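PDB 4QQS: glycoside hydrolase family 43, which hydrolyses O-glycosidic bonds, with alpha-L-arabinofuranosidase activity, and probably takes part in the breakdown of xylan. Local coordinates for residues I35-K40 with L57-E62; W66-F71 with R90-H95; G94-A99 with G121-D126; I98-S103 with K111-P116; A115-R120 with L168-D173. All blocks are in the same frame, centred on the assembly; numbering follows the deposited sequence. Where two conformers were deposited one is given.

Interaction 1: I35-K40 with L57-E62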
# COMPACT_ATOMS: atom_id res chain seq x y z
N ILE A 35 -4.10 3.24 -15.13
CA ILE A 35 -3.03 2.25 -15.20
C ILE A 35 -2.13 2.40 -16.42
O ILE A 35 -1.00 1.93 -16.39
CB ILE A 35 -3.58 0.81 -15.14
CG1 ILE A 35 -4.68 0.60 -16.18
CG2 ILE A 35 -4.08 0.49 -13.73
CD1 ILE A 35 -5.14 -0.84 -16.35
N ASN A 36 -2.60 3.05 -17.47
CA ASN A 36 -1.77 3.23 -18.65
C ASN A 36 -0.89 4.46 -18.58
O ASN A 36 -0.05 4.67 -19.46
CB ASN A 36 -2.64 3.30 -19.91
CG ASN A 36 -3.32 1.99 -20.23
OD1 ASN A 36 -2.91 0.93 -19.78
ND2 ASN A 36 -4.35 2.07 -21.06
N ARG A 37 -1.05 5.28 -17.55
CA ARG A 37 -0.54 6.65 -17.58
C ARG A 37 0.01 7.24 -16.27
O ARG A 37 1.00 7.98 -16.29
CB ARG A 37 -1.68 7.54 -18.14
CG ARG A 37 -1.39 9.02 -18.20
CD ARG A 37 -2.51 9.78 -18.86
NE ARG A 37 -2.15 11.18 -18.93
CZ ARG A 37 -2.70 12.06 -19.75
NH1 ARG A 37 -3.65 11.68 -20.60
NH2 ARG A 37 -2.30 13.32 -19.73
N GLY A 38 -0.62 6.97 -15.14
CA GLY A 38 -0.22 7.65 -13.92
C GLY A 38 -1.22 7.43 -12.80
O GLY A 38 -1.93 6.43 -12.77
N PHE A 39 -1.27 8.38 -11.87
CA PHE A 39 -2.02 8.21 -10.64
C PHE A 39 -2.87 9.41 -10.32
O PHE A 39 -2.36 10.53 -10.22
CB PHE A 39 -1.08 7.90 -9.47
CG PHE A 39 -0.16 6.76 -9.76
CD1 PHE A 39 -0.64 5.46 -9.75
CD2 PHE A 39 1.16 6.99 -10.10
CE1 PHE A 39 0.18 4.41 -10.07
CE2 PHE A 39 2.00 5.94 -10.44
CZ PHE A 39 1.51 4.65 -10.42
N LYS A 40 -4.15 9.14 -10.12
CA LYS A 40 -5.08 10.11 -9.60
C LYS A 40 -4.87 10.35 -8.11
O LYS A 40 -4.37 9.49 -7.38
CB LYS A 40 -6.52 9.64 -9.83
CG LYS A 40 -6.93 9.64 -11.29
CD LYS A 40 -8.29 9.03 -11.52
CE LYS A 40 -8.77 9.29 -12.94
NZ LYS A 40 -9.99 8.53 -13.29
N LEU A 57 0.55 12.34 -10.55
CA LEU A 57 1.69 11.91 -11.35
C LEU A 57 1.13 11.51 -12.71
O LEU A 57 0.24 10.66 -12.81
CB LEU A 57 2.40 10.74 -10.66
CG LEU A 57 3.60 9.94 -11.20
CD1 LEU A 57 3.32 9.26 -12.53
CD2 LEU A 57 4.81 10.82 -11.29
N ASP A 58 1.64 12.15 -13.75
CA ASP A 58 1.26 11.88 -15.11
C ASP A 58 2.54 11.56 -15.86
O ASP A 58 3.41 12.42 -15.98
CB ASP A 58 0.57 13.12 -15.70
CG ASP A 58 0.00 12.89 -17.09
OD1 ASP A 58 0.18 11.79 -17.64
OD2 ASP A 58 -0.62 13.84 -17.64
N SER A 59 2.69 10.34 -16.35
CA SER A 59 3.88 10.00 -17.09
C SER A 59 3.98 10.82 -18.38
O SER A 59 5.07 10.93 -18.93
CB SER A 59 3.94 8.50 -17.39
OG SER A 59 2.89 8.09 -18.25
N TYR A 60 2.86 11.39 -18.84
CA TYR A 60 2.85 12.23 -20.04
C TYR A 60 3.22 13.67 -19.73
O TYR A 60 3.40 14.46 -20.64
CB TYR A 60 1.48 12.22 -20.72
CG TYR A 60 0.97 10.87 -21.18
CD1 TYR A 60 1.74 9.71 -21.09
CD2 TYR A 60 -0.31 10.76 -21.70
CE1 TYR A 60 1.24 8.49 -21.51
CE2 TYR A 60 -0.81 9.55 -22.12
CZ TYR A 60 -0.04 8.42 -22.02
OH TYR A 60 -0.55 7.22 -22.45
N TYR A 61 3.32 14.02 -18.45
CA TYR A 61 3.84 15.33 -18.05
C TYR A 61 5.22 15.52 -18.67
O TYR A 61 6.02 14.58 -18.77
CB TYR A 61 3.93 15.41 -16.53
CG TYR A 61 4.41 16.73 -15.96
CD1 TYR A 61 3.78 17.92 -16.29
CD2 TYR A 61 5.46 16.77 -15.05
CE1 TYR A 61 4.20 19.12 -15.77
CE2 TYR A 61 5.89 17.97 -14.52
CZ TYR A 61 5.25 19.14 -14.89
OH TYR A 61 5.65 20.35 -14.37
N GLU A 62 5.51 16.73 -19.11
CA GLU A 62 6.70 16.95 -19.92
C GLU A 62 8.00 16.58 -19.21
O GLU A 62 8.96 16.18 -19.87
CB GLU A 62 6.74 18.39 -20.45
CG GLU A 62 6.82 19.47 -19.39
CD GLU A 62 8.23 19.96 -19.10
OE1 GLU A 62 9.21 19.40 -19.66
OE2 GLU A 62 8.36 20.91 -18.30
O HOH W 1 1.31 4.77 -21.68
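Arg37 meets a carboxylate at its guanidinium edge and a tyrosine ring over one face. Its CG stands anti to the backbone N (chi1 177°) and the chain runs extended to NE, so the guanidinium meets Asp58 side-on: NE bonds OD1, reached from above the carboxylate plane, while NH2 lies 2.7 Å from OD2 of Asp58 on its syn lone pair. The two planes are turned 37° apart. Tyr60 crosses the arginine at about a right angle, with its CD2 over the guanidinium face, 3.3 Å from CZ of Arg37, while CG of Arg37 sits over the centre of the Tyr60 ring in a CH-pi contact. Asp58 OD1 also takes the backbone N of Tyr60, an Asx turn that ties the carboxylate to the backbone of the residue carrying the ring. Ser59 closes on the Arg37 carbonyl twice, through N and, at 2.7 Å from Arg37 O, through OG. Beyond this, Gly38 faces Asp58, and Phe39 N donates to Leu57 O at 2.9 Å. Phe39 and Leu57 lie side by side, and both pack on Met85 of strand 82-90. The contact lies where strand 38-44 begins beside the end of the outer strand 51-58.

Interaction 2: W66-F71 with R90-H95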
# COMPACT_ATOMS: atom_id res chain seq x y z
N TRP A 66 8.70 8.32 -18.36
CA TRP A 66 9.13 6.96 -18.05
C TRP A 66 7.94 6.07 -17.74
O TRP A 66 6.97 6.48 -17.10
CB TRP A 66 10.09 6.98 -16.85
CG TRP A 66 10.61 5.62 -16.55
CD1 TRP A 66 11.65 4.99 -17.17
CD2 TRP A 66 10.09 4.68 -15.60
NE1 TRP A 66 11.82 3.74 -16.66
CE2 TRP A 66 10.88 3.52 -15.70
CE3 TRP A 66 9.05 4.72 -14.67
CZ2 TRP A 66 10.65 2.40 -14.92
CZ3 TRP A 66 8.82 3.60 -13.89
CH2 TRP A 66 9.62 2.46 -14.01
N GLY A 67 8.02 4.82 -18.18
CA GLY A 67 7.01 3.81 -17.92
C GLY A 67 6.07 3.69 -19.09
O GLY A 67 5.66 4.70 -19.66
N THR A 68 5.73 2.46 -19.47
CA THR A 68 4.94 2.23 -20.67
C THR A 68 3.49 1.87 -20.39
O THR A 68 2.62 2.12 -21.23
CB THR A 68 5.55 1.12 -21.56
OG1 THR A 68 5.51 -0.13 -20.87
CG2 THR A 68 6.98 1.45 -21.93
N GLU A 69 3.24 1.27 -19.23
CA GLU A 69 1.94 0.73 -18.86
C GLU A 69 2.09 0.18 -17.45
O GLU A 69 3.19 0.20 -16.89
CB GLU A 69 1.51 -0.38 -19.83
CG GLU A 69 2.46 -1.56 -19.86
CD GLU A 69 2.01 -2.69 -20.76
OE1 GLU A 69 0.81 -2.76 -21.11
OE2 GLU A 69 2.86 -3.54 -21.11
N ASP A 70 1.00 -0.32 -16.90
CA ASP A 70 1.02 -1.00 -15.60
C ASP A 70 1.55 -0.08 -14.48
O ASP A 70 2.38 -0.48 -13.67
CB ASP A 70 1.82 -2.30 -15.68
CG ASP A 70 1.16 -3.34 -16.59
OD1 ASP A 70 -0.08 -3.47 -16.57
OD2 ASP A 70 1.90 -4.04 -17.33
N PHE A 71 1.01 1.13 -14.44
CA PHE A 71 1.30 2.09 -13.38
C PHE A 71 0.52 1.70 -12.13
O PHE A 71 -0.71 1.81 -12.12
CB PHE A 71 0.94 3.52 -13.83
CG PHE A 71 1.92 4.10 -14.81
CD1 PHE A 71 1.82 3.81 -16.17
CD2 PHE A 71 2.95 4.92 -14.39
CE1 PHE A 71 2.74 4.33 -17.06
CE2 PHE A 71 3.86 5.44 -15.29
CZ PHE A 71 3.75 5.14 -16.61
N ARG A 90 5.85 -0.60 -15.95
CA ARG A 90 6.61 -1.48 -16.82
C ARG A 90 7.56 -0.66 -17.70
O ARG A 90 7.14 0.30 -18.36
CB ARG A 90 5.69 -2.34 -17.71
CG ARG A 90 6.40 -3.54 -18.31
CD ARG A 90 5.45 -4.51 -18.99
NE ARG A 90 4.41 -5.02 -18.10
CZ ARG A 90 4.56 -6.02 -17.24
NH1 ARG A 90 5.71 -6.65 -17.10
NH2 ARG A 90 3.53 -6.38 -16.47
N ASP A 91 8.83 -1.03 -17.70
CA ASP A 91 9.82 -0.32 -18.50
C ASP A 91 9.82 -0.90 -19.91
O ASP A 91 9.15 -1.89 -20.21
CB ASP A 91 11.20 -0.43 -17.85
CG ASP A 91 12.10 0.77 -18.13
OD1 ASP A 91 11.80 1.57 -19.04
OD2 ASP A 91 13.11 0.91 -17.41
N ASN A 92 10.59 -0.27 -20.80
CA ASN A 92 10.67 -0.71 -22.19
C ASN A 92 11.17 -2.14 -22.35
O ASN A 92 10.81 -2.83 -23.31
CB ASN A 92 11.55 0.24 -22.99
CG ASN A 92 10.91 1.59 -23.17
OD1 ASN A 92 9.80 1.70 -23.70
ND2 ASN A 92 11.59 2.63 -22.71
N ASP A 93 11.97 -2.59 -21.39
CA ASP A 93 12.52 -3.94 -21.42
C ASP A 93 11.55 -4.99 -20.90
O ASP A 93 11.89 -6.17 -20.85
CB ASP A 93 13.85 -4.01 -20.67
CG ASP A 93 13.74 -3.66 -19.18
OD1 ASP A 93 12.62 -3.52 -18.63
OD2 ASP A 93 14.81 -3.54 -18.55
N GLY A 94 10.35 -4.57 -20.52
CA GLY A 94 9.32 -5.49 -20.07
C GLY A 94 9.29 -5.79 -18.58
O GLY A 94 8.39 -6.48 -18.13
N HIS A 95 10.27 -5.31 -17.83
CA HIS A 95 10.29 -5.53 -16.39
C HIS A 95 9.55 -4.42 -15.64
O HIS A 95 9.64 -3.26 -16.02
CB HIS A 95 11.73 -5.58 -15.86
CG HIS A 95 12.57 -6.65 -16.49
ND1 HIS A 95 12.31 -7.99 -16.35
CD2 HIS A 95 13.69 -6.56 -17.26
CE1 HIS A 95 13.22 -8.69 -17.00
NE2 HIS A 95 14.07 -7.84 -17.56
O HOH W 2 9.81 3.46 -19.81
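Two backbone hydrogen bonds join the loops. Arg90 N donates almost straight to Glu69 O (2.9 Å, 176°), and Arg90 O takes Thr68 N at 2.8 Å. The charged contacts centre on Arg90, whose chain bends at chi3 (-58°). NE and NH2 both grip one oxygen, Asp70 OD2, at 2.8 Å from NE, the carboxylate standing nearly perpendicular to the guanidinium; NE meets the anti lone pair and NH2 comes from above the carboxylate plane. Glu69 OE2 adds a long salt bridge to NE, completing a three-residue network, and NH1 reaches Gly94 O. In the five-bladed propeller these loops meet beside one blade, one leading into strand 72-79, the other joining strands 82-90 and 96-103; the side chain of Asp70 lies about 4 Å from a bound buffer molecule, measured between nearest atoms. A methionine in place of Arg90 would lack the nitrogens that grip Asp70 and Gly94, and would probably loosen the hold between the loops. More weakly, Trp66 presents its edge, with NE1 3.2 Å from Asp91 OD2 in a weak bond and the ring 72° from the carboxylate. Water 2 bridges Gly67 N, 2.8 Å away, and Asp91 OD1.

Interaction 3: G94-A99 with G121-D126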
# COMPACT_ATOMS: atom_id res chain seq x y z
N GLY A 94 10.35 -4.57 -20.52
CA GLY A 94 9.32 -5.49 -20.07
C GLY A 94 9.29 -5.79 -18.58
O GLY A 94 8.39 -6.48 -18.13
N HIS A 95 10.27 -5.31 -17.83
CA HIS A 95 10.29 -5.53 -16.39
C HIS A 95 9.55 -4.42 -15.64
O HIS A 95 9.64 -3.26 -16.02
CB HIS A 95 11.73 -5.58 -15.86
CG HIS A 95 12.57 -6.65 -16.49
ND1 HIS A 95 12.31 -7.99 -16.35
CD2 HIS A 95 13.69 -6.56 -17.26
CE1 HIS A 95 13.22 -8.69 -17.00
NE2 HIS A 95 14.07 -7.84 -17.56
N LEU A 96 8.80 -4.80 -14.61
CA LEU A 96 8.21 -3.82 -13.69
C LEU A 96 9.30 -3.28 -12.78
O LEU A 96 10.07 -4.06 -12.22
CB LEU A 96 7.13 -4.47 -12.84
CG LEU A 96 5.98 -5.09 -13.63
CD1 LEU A 96 5.08 -5.89 -12.72
CD2 LEU A 96 5.19 -4.02 -14.38
N LYS A 97 9.37 -1.96 -12.62
CA LYS A 97 10.40 -1.35 -11.78
C LYS A 97 9.80 -0.25 -10.95
O LYS A 97 8.82 0.40 -11.33
CB LYS A 97 11.54 -0.79 -12.64
CG LYS A 97 12.12 -1.80 -13.63
CD LYS A 97 13.20 -1.21 -14.53
CE LYS A 97 13.54 -2.18 -15.65
NZ LYS A 97 14.46 -1.57 -16.64
N ILE A 98 10.41 -0.05 -9.78
CA ILE A 98 10.05 1.04 -8.89
C ILE A 98 10.73 2.32 -9.36
O ILE A 98 11.87 2.29 -9.85
CB ILE A 98 10.44 0.64 -7.47
CG1 ILE A 98 9.47 -0.46 -7.00
CG2 ILE A 98 10.44 1.82 -6.50
CD1 ILE A 98 10.00 -1.30 -5.88
N ALA A 99 10.01 3.44 -9.23
CA ALA A 99 10.49 4.77 -9.54
C ALA A 99 10.20 5.70 -8.37
O ALA A 99 9.30 5.46 -7.56
CB ALA A 99 9.80 5.30 -10.79
N GLY A 121 16.96 -6.34 -13.44
CA GLY A 121 16.53 -7.25 -14.49
C GLY A 121 15.36 -8.13 -14.11
O GLY A 121 15.15 -9.18 -14.72
N LEU A 122 14.59 -7.71 -13.12
CA LEU A 122 13.43 -8.45 -12.64
C LEU A 122 12.31 -7.46 -12.33
O LEU A 122 12.46 -6.26 -12.54
CB LEU A 122 13.80 -9.28 -11.40
CG LEU A 122 14.79 -10.42 -11.64
CD1 LEU A 122 15.26 -10.99 -10.32
CD2 LEU A 122 14.14 -11.49 -12.51
N SER A 123 11.17 -7.98 -11.88
CA SER A 123 10.01 -7.15 -11.60
C SER A 123 9.84 -6.86 -10.11
O SER A 123 9.84 -7.78 -9.28
CB SER A 123 8.75 -7.80 -12.16
OG SER A 123 8.70 -7.65 -13.58
N PHE A 124 9.67 -5.58 -9.80
CA PHE A 124 9.50 -5.09 -8.44
C PHE A 124 8.34 -4.12 -8.41
O PHE A 124 8.20 -3.29 -9.31
CB PHE A 124 10.78 -4.39 -7.95
CG PHE A 124 11.98 -5.27 -7.98
CD1 PHE A 124 12.27 -6.08 -6.91
CD2 PHE A 124 12.81 -5.31 -9.09
CE1 PHE A 124 13.36 -6.92 -6.94
CE2 PHE A 124 13.91 -6.15 -9.12
CZ PHE A 124 14.19 -6.95 -8.05
N ILE A 125 7.53 -4.23 -7.35
CA ILE A 125 6.35 -3.39 -7.18
C ILE A 125 6.12 -3.08 -5.70
O ILE A 125 6.83 -3.59 -4.82
CB ILE A 125 5.06 -4.06 -7.76
CG1 ILE A 125 4.62 -5.27 -6.93
CG2 ILE A 125 5.25 -4.44 -9.23
CD1 ILE A 125 3.25 -5.78 -7.28
N ASP A 126 5.13 -2.25 -5.42
CA ASP A 126 4.61 -2.07 -4.07
C ASP A 126 5.64 -1.49 -3.10
O ASP A 126 5.63 -1.80 -1.91
CB ASP A 126 4.01 -3.35 -3.49
CG ASP A 126 2.64 -3.68 -4.04
OD1 ASP A 126 2.08 -2.90 -4.82
OD2 ASP A 126 2.11 -4.76 -3.68
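Two hydrogen bonds join the segments, both made by Leu96. Its N donates to Ser123 OG at 3.0 Å (161°), and its carbonyl O accepts from Phe124 N at 2.9 Å, a donor standing well above the carbonyl plane. The same O also receives a CA-H...O contact from Ser123, whose CA lies 3.2 Å away. Ser123 holds OG beside its own backbone N and anti to the carbonyl carbon (chi1 -76°), and this hydroxyl is shared with Glu147, to which His95 ND1 is also bonded.

Two apolar pairs follow. Leu96 and Ile125 lie side by side, pointing the same way, with CD1 of Leu96 3.8 Å from CG2 of Ile125. Ile98 crosses Phe124 at about a right angle, its CD1 resting on CB of Phe124 at 3.8 Å. The third kind is a face contact on the imidazole of His95: the Gly121 carbonyl O sits 3.0 Å from CE1 of His95, offset toward the rim, while CA of Gly121 makes a CH-pi contact over the same face.

Strands 96-103 and 124-131 belong to successive blades of the propeller, and their short axes here run 55° apart, so they meet across a blade junction with few direct bonds. The side chain of Ile125 lies about 4 Å, between nearest atoms, from that of the predicted proton donor Glu195. Asp126, next along the strand, is predicted to modulate the pKa of that acid, and the buried bonds and apolar pairs before it would help to hold the strand that carries it.

Interaction 4: I98-S103 with K111-P116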
# COMPACT_ATOMS: atom_id res chain seq x y z
N ILE A 98 10.41 -0.05 -9.78
CA ILE A 98 10.05 1.04 -8.89
C ILE A 98 10.73 2.32 -9.36
O ILE A 98 11.87 2.29 -9.85
CB ILE A 98 10.44 0.64 -7.47
CG1 ILE A 98 9.47 -0.46 -7.00
CG2 ILE A 98 10.44 1.82 -6.50
CD1 ILE A 98 10.00 -1.30 -5.88
N ALA A 99 10.01 3.44 -9.23
CA ALA A 99 10.49 4.77 -9.54
C ALA A 99 10.20 5.70 -8.37
O ALA A 99 9.30 5.46 -7.56
CB ALA A 99 9.80 5.30 -10.79
N LEU A 100 10.98 6.78 -8.31
CA LEU A 100 10.87 7.82 -7.30
C LEU A 100 10.66 9.18 -7.96
O LEU A 100 11.42 9.55 -8.87
CB LEU A 100 12.15 7.86 -6.47
CG LEU A 100 12.18 8.83 -5.29
CD1 LEU A 100 11.22 8.38 -4.20
CD2 LEU A 100 13.59 8.97 -4.73
N ALA A 101 9.67 9.92 -7.48
CA ALA A 101 9.31 11.24 -7.98
C ALA A 101 9.11 12.17 -6.79
O ALA A 101 8.95 11.72 -5.65
CB ALA A 101 8.05 11.17 -8.81
N SER A 102 9.07 13.48 -7.05
CA SER A 102 8.82 14.44 -5.98
C SER A 102 7.97 15.62 -6.44
O SER A 102 7.83 15.88 -7.63
CB SER A 102 10.14 14.92 -5.39
OG SER A 102 10.82 15.78 -6.30
N SER A 103 7.42 16.34 -5.46
CA SER A 103 6.61 17.52 -5.72
C SER A 103 6.66 18.42 -4.50
O SER A 103 6.83 17.96 -3.38
CB SER A 103 5.16 17.14 -5.98
OG SER A 103 4.37 18.28 -6.28
N LYS A 111 7.32 15.01 -10.33
CA LYS A 111 8.32 14.85 -11.37
C LYS A 111 9.31 13.77 -10.97
O LYS A 111 9.78 13.72 -9.83
CB LYS A 111 9.06 16.16 -11.64
CG LYS A 111 9.97 16.62 -10.53
CD LYS A 111 10.71 17.88 -10.92
CE LYS A 111 11.73 18.27 -9.86
NZ LYS A 111 12.51 19.47 -10.25
N ASN A 112 9.64 12.89 -11.91
CA ASN A 112 10.59 11.83 -11.63
C ASN A 112 11.93 12.39 -11.23
O ASN A 112 12.45 13.32 -11.85
CB ASN A 112 10.77 10.94 -12.86
CG ASN A 112 9.54 10.12 -13.16
OD1 ASN A 112 8.77 9.78 -12.26
ND2 ASN A 112 9.34 9.79 -14.43
N ILE A 113 12.50 11.80 -10.18
CA ILE A 113 13.86 12.10 -9.79
C ILE A 113 14.81 10.92 -9.98
O ILE A 113 15.98 11.14 -10.28
CB ILE A 113 13.96 12.76 -8.39
CG1 ILE A 113 13.49 11.83 -7.29
CG2 ILE A 113 13.19 14.10 -8.41
CD1 ILE A 113 13.59 12.43 -5.90
N LYS A 114 14.33 9.68 -9.86
CA LYS A 114 15.12 8.51 -10.25
C LYS A 114 14.14 7.44 -10.71
O LYS A 114 13.46 6.81 -9.91
CB LYS A 114 16.04 8.03 -9.12
CG LYS A 114 17.14 7.11 -9.60
CD LYS A 114 18.17 6.84 -8.53
CE LYS A 114 19.21 5.83 -8.96
NZ LYS A 114 20.31 5.79 -7.96
N ALA A 115 14.06 7.28 -12.02
CA ALA A 115 13.10 6.39 -12.65
C ALA A 115 13.83 5.59 -13.73
O ALA A 115 14.14 6.13 -14.77
CB ALA A 115 11.96 7.20 -13.25
N PRO A 116 14.12 4.30 -13.47
CA PRO A 116 13.79 3.53 -12.27
C PRO A 116 14.69 3.88 -11.09
O PRO A 116 15.84 4.35 -11.25
CB PRO A 116 14.02 2.09 -12.70
CG PRO A 116 15.12 2.19 -13.70
CD PRO A 116 14.87 3.49 -14.44
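Leu100 sets CG anti to its backbone N (chi1 -176°), while Ile113 places CG1 in the crowded position between N and carbonyl carbon (chi1 65°), and these torsions bring the two branched chains together: CD2 of Leu100 lies 3.7 Å from CD1 of Ile113, the chains crossing obliquely. The setting is an antiparallel hairpin interrupted by a classic beta bulge, in which Ile113 and Lys114 both face Leu100. Its carbonyl O takes two donors, Ile113 N at 2.8 Å on a lone pair and Lys114 N at 3.1 Å, and Leu100 N returns a bond to Lys114 O. Past the bulge the register has slipped by one: Ala101 opposes Asn112 as a non-hydrogen-bonded pair, and Ser102 exchanges two bonds with Lys111, N to O at 2.9 Å from Ser102 to Lys111.

Ile113 also turns CG2 to Ser102 OG, itself bonded to Lys82, so the isoleucine spans two residues of strand 96-103. On the sheet face of Ala99, its methyl meets that of Ala115. At the bulge the edge strand turns a corner, at Ile113, and the polar ends of its neighbours bond outside the hairpin: Asn112 OD1 with Tyr87 OH, Lys114 NZ with Leu168 O. The chain then departs through the cis peptide before Pro116, whose CA comes to 3.3 Å from Ile98 O.

Interaction 5: A115-R120 with L168-D173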
# COMPACT_ATOMS: atom_id res chain seq x y z
N ALA A 115 14.06 7.28 -12.02
CA ALA A 115 13.10 6.39 -12.65
C ALA A 115 13.83 5.59 -13.73
O ALA A 115 14.14 6.13 -14.77
CB ALA A 115 11.96 7.20 -13.25
N PRO A 116 14.12 4.30 -13.47
CA PRO A 116 13.79 3.53 -12.27
C PRO A 116 14.69 3.88 -11.09
O PRO A 116 15.84 4.35 -11.25
CB PRO A 116 14.02 2.09 -12.70
CG PRO A 116 15.12 2.19 -13.70
CD PRO A 116 14.87 3.49 -14.44
N LEU A 117 14.20 3.61 -9.89
CA LEU A 117 14.96 3.84 -8.67
C LEU A 117 16.11 2.83 -8.56
O LEU A 117 17.22 3.18 -8.13
CB LEU A 117 14.03 3.74 -7.47
CG LEU A 117 14.68 3.88 -6.10
CD1 LEU A 117 15.37 5.23 -5.92
CD2 LEU A 117 13.63 3.69 -5.02
N PHE A 118 15.84 1.58 -8.94
CA PHE A 118 16.85 0.54 -9.03
C PHE A 118 16.41 -0.43 -10.11
O PHE A 118 15.24 -0.43 -10.51
CB PHE A 118 17.10 -0.17 -7.68
CG PHE A 118 15.91 -0.94 -7.14
CD1 PHE A 118 14.95 -0.30 -6.36
CD2 PHE A 118 15.77 -2.32 -7.35
CE1 PHE A 118 13.87 -1.01 -5.82
CE2 PHE A 118 14.70 -3.02 -6.81
CZ PHE A 118 13.76 -2.36 -6.05
N ASP A 119 17.34 -1.24 -10.60
CA ASP A 119 17.05 -2.12 -11.73
C ASP A 119 17.93 -3.34 -11.62
O ASP A 119 19.16 -3.23 -11.64
CB ASP A 119 17.32 -1.36 -13.03
CG ASP A 119 16.83 -2.08 -14.27
OD1 ASP A 119 16.40 -3.26 -14.17
OD2 ASP A 119 16.86 -1.45 -15.35
N ARG A 120 17.31 -4.51 -11.47
CA ARG A 120 18.02 -5.78 -11.32
C ARG A 120 17.55 -6.81 -12.35
O ARG A 120 17.71 -8.01 -12.14
CB ARG A 120 17.84 -6.31 -9.89
CG ARG A 120 18.33 -5.35 -8.85
CD ARG A 120 17.88 -5.73 -7.46
NE ARG A 120 18.23 -4.68 -6.52
CZ ARG A 120 17.69 -4.55 -5.31
NH1 ARG A 120 16.81 -5.44 -4.87
NH2 ARG A 120 18.02 -3.53 -4.54
N LEU A 168 18.09 7.83 -2.70
CA LEU A 168 18.53 7.42 -4.04
C LEU A 168 19.26 6.08 -4.10
O LEU A 168 19.44 5.53 -5.20
CB LEU A 168 19.40 8.50 -4.67
CG LEU A 168 18.78 9.89 -4.75
CD1 LEU A 168 19.78 10.87 -5.34
CD2 LEU A 168 17.49 9.90 -5.55
N GLU A 169 19.70 5.55 -2.95
CA GLU A 169 20.43 4.29 -2.91
C GLU A 169 19.77 3.38 -1.92
O GLU A 169 19.32 3.83 -0.86
CB GLU A 169 21.88 4.51 -2.47
CG GLU A 169 22.74 3.23 -2.51
CD GLU A 169 23.88 3.18 -1.49
OE1 GLU A 169 24.05 4.12 -0.67
OE2 GLU A 169 24.63 2.18 -1.50
N LEU A 170 19.73 2.10 -2.27
CA LEU A 170 19.29 1.06 -1.35
C LEU A 170 20.57 0.42 -0.79
O LEU A 170 21.39 -0.12 -1.55
CB LEU A 170 18.42 0.05 -2.07
CG LEU A 170 16.97 0.47 -2.35
CD1 LEU A 170 16.84 1.62 -3.33
CD2 LEU A 170 16.18 -0.70 -2.85
N LYS A 171 20.76 0.53 0.52
CA LYS A 171 22.03 0.12 1.14
C LYS A 171 22.15 -1.39 1.24
O LYS A 171 21.18 -2.08 1.54
CB LYS A 171 22.14 0.72 2.54
CG LYS A 171 22.28 2.24 2.58
CD LYS A 171 22.30 2.76 4.03
CE LYS A 171 23.44 3.70 4.31
NZ LYS A 171 23.58 3.99 5.76
N GLY A 172 23.36 -1.88 1.03
CA GLY A 172 23.67 -3.26 1.30
C GLY A 172 22.89 -4.24 0.45
O GLY A 172 22.44 -3.92 -0.64
N ASP A 173 22.75 -5.45 0.98
CA ASP A 173 22.04 -6.51 0.29
C ASP A 173 20.56 -6.45 0.64
O ASP A 173 20.18 -6.05 1.74
CB ASP A 173 22.57 -7.88 0.73
CG ASP A 173 24.02 -8.11 0.33
OD1 ASP A 173 24.46 -7.58 -0.70
OD2 ASP A 173 24.70 -8.86 1.06
O HOH W 3 19.26 3.13 -6.43
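Both segments are irregular loop, and their backbones stay well apart, the nearest CA atoms being those of Leu117 and Leu168 at 6.9 Å, so side chains and one water carry the contact. Leu170 is the centre of it. With CG anti to its carbonyl carbon (chi1 -78°), it aims both methyls at the other loop. CD2 lies over one face of the Phe118 ring, 3.7 Å from CD1 of Phe118, in a CH-pi contact somewhat off the ring normal, the two side chains crossing at about a right angle. Phe118 takes the crowded rotamer (chi1 64°), which turns its ring toward this leucine.

The same CD2 methyl touches Arg120 NH2 at 3.8 Å. One face of that guanidinium lies over CD2 of Phe118, offset toward the rim; NH1 and NH2 are hydrogen-bonded to Tyr141 OH and Gln161 OE1, so the contact with the methyl is plain packing. The other methyl of Leu170, CD1, meets CD2 of Leu117 at 4.2 Å. An alanine in place of Leu170 would lack both methyls, and the loops would probably be held less firmly, chiefly through the water. Water 3 donates to both carbonyls, lying 2.7 Å from Leu117 O and equally near Leu168 O.

Leu117 and Leu170 both pack on Ile139 of strand 137-143, and Phe118 packs on Ile98 of strand 96-103; the contact joins the loop before strand 124-131 to that before strand 175-178.

How the interactions relate
Along the chain interaction 1 comes first and then 2; interactions 3 and 4 start from the same stretch, and 5 alternates with 3. Interaction 1 pairs the last two strands of the sheet 16-58; interaction 2 joins loops beside the next sheet, and interaction 4 pairs strand 96-103 of that sheet with its neighbour 111-112. Interactions 2 and 3 share Gly94 and His95, their centres about 8 Å apart, whereas the centres of 1 and 5 are about 22 Å apart without touching. Lys97 ties 2, 3 and 5, pairing with Asp91 and Asp119, and Trp66 packs on Ala99 and Ala115. Interaction 3 crosses between blades next to predicted catalytic residues, whereas 1 and 4 stay within single sheets and 5 lies at the surface.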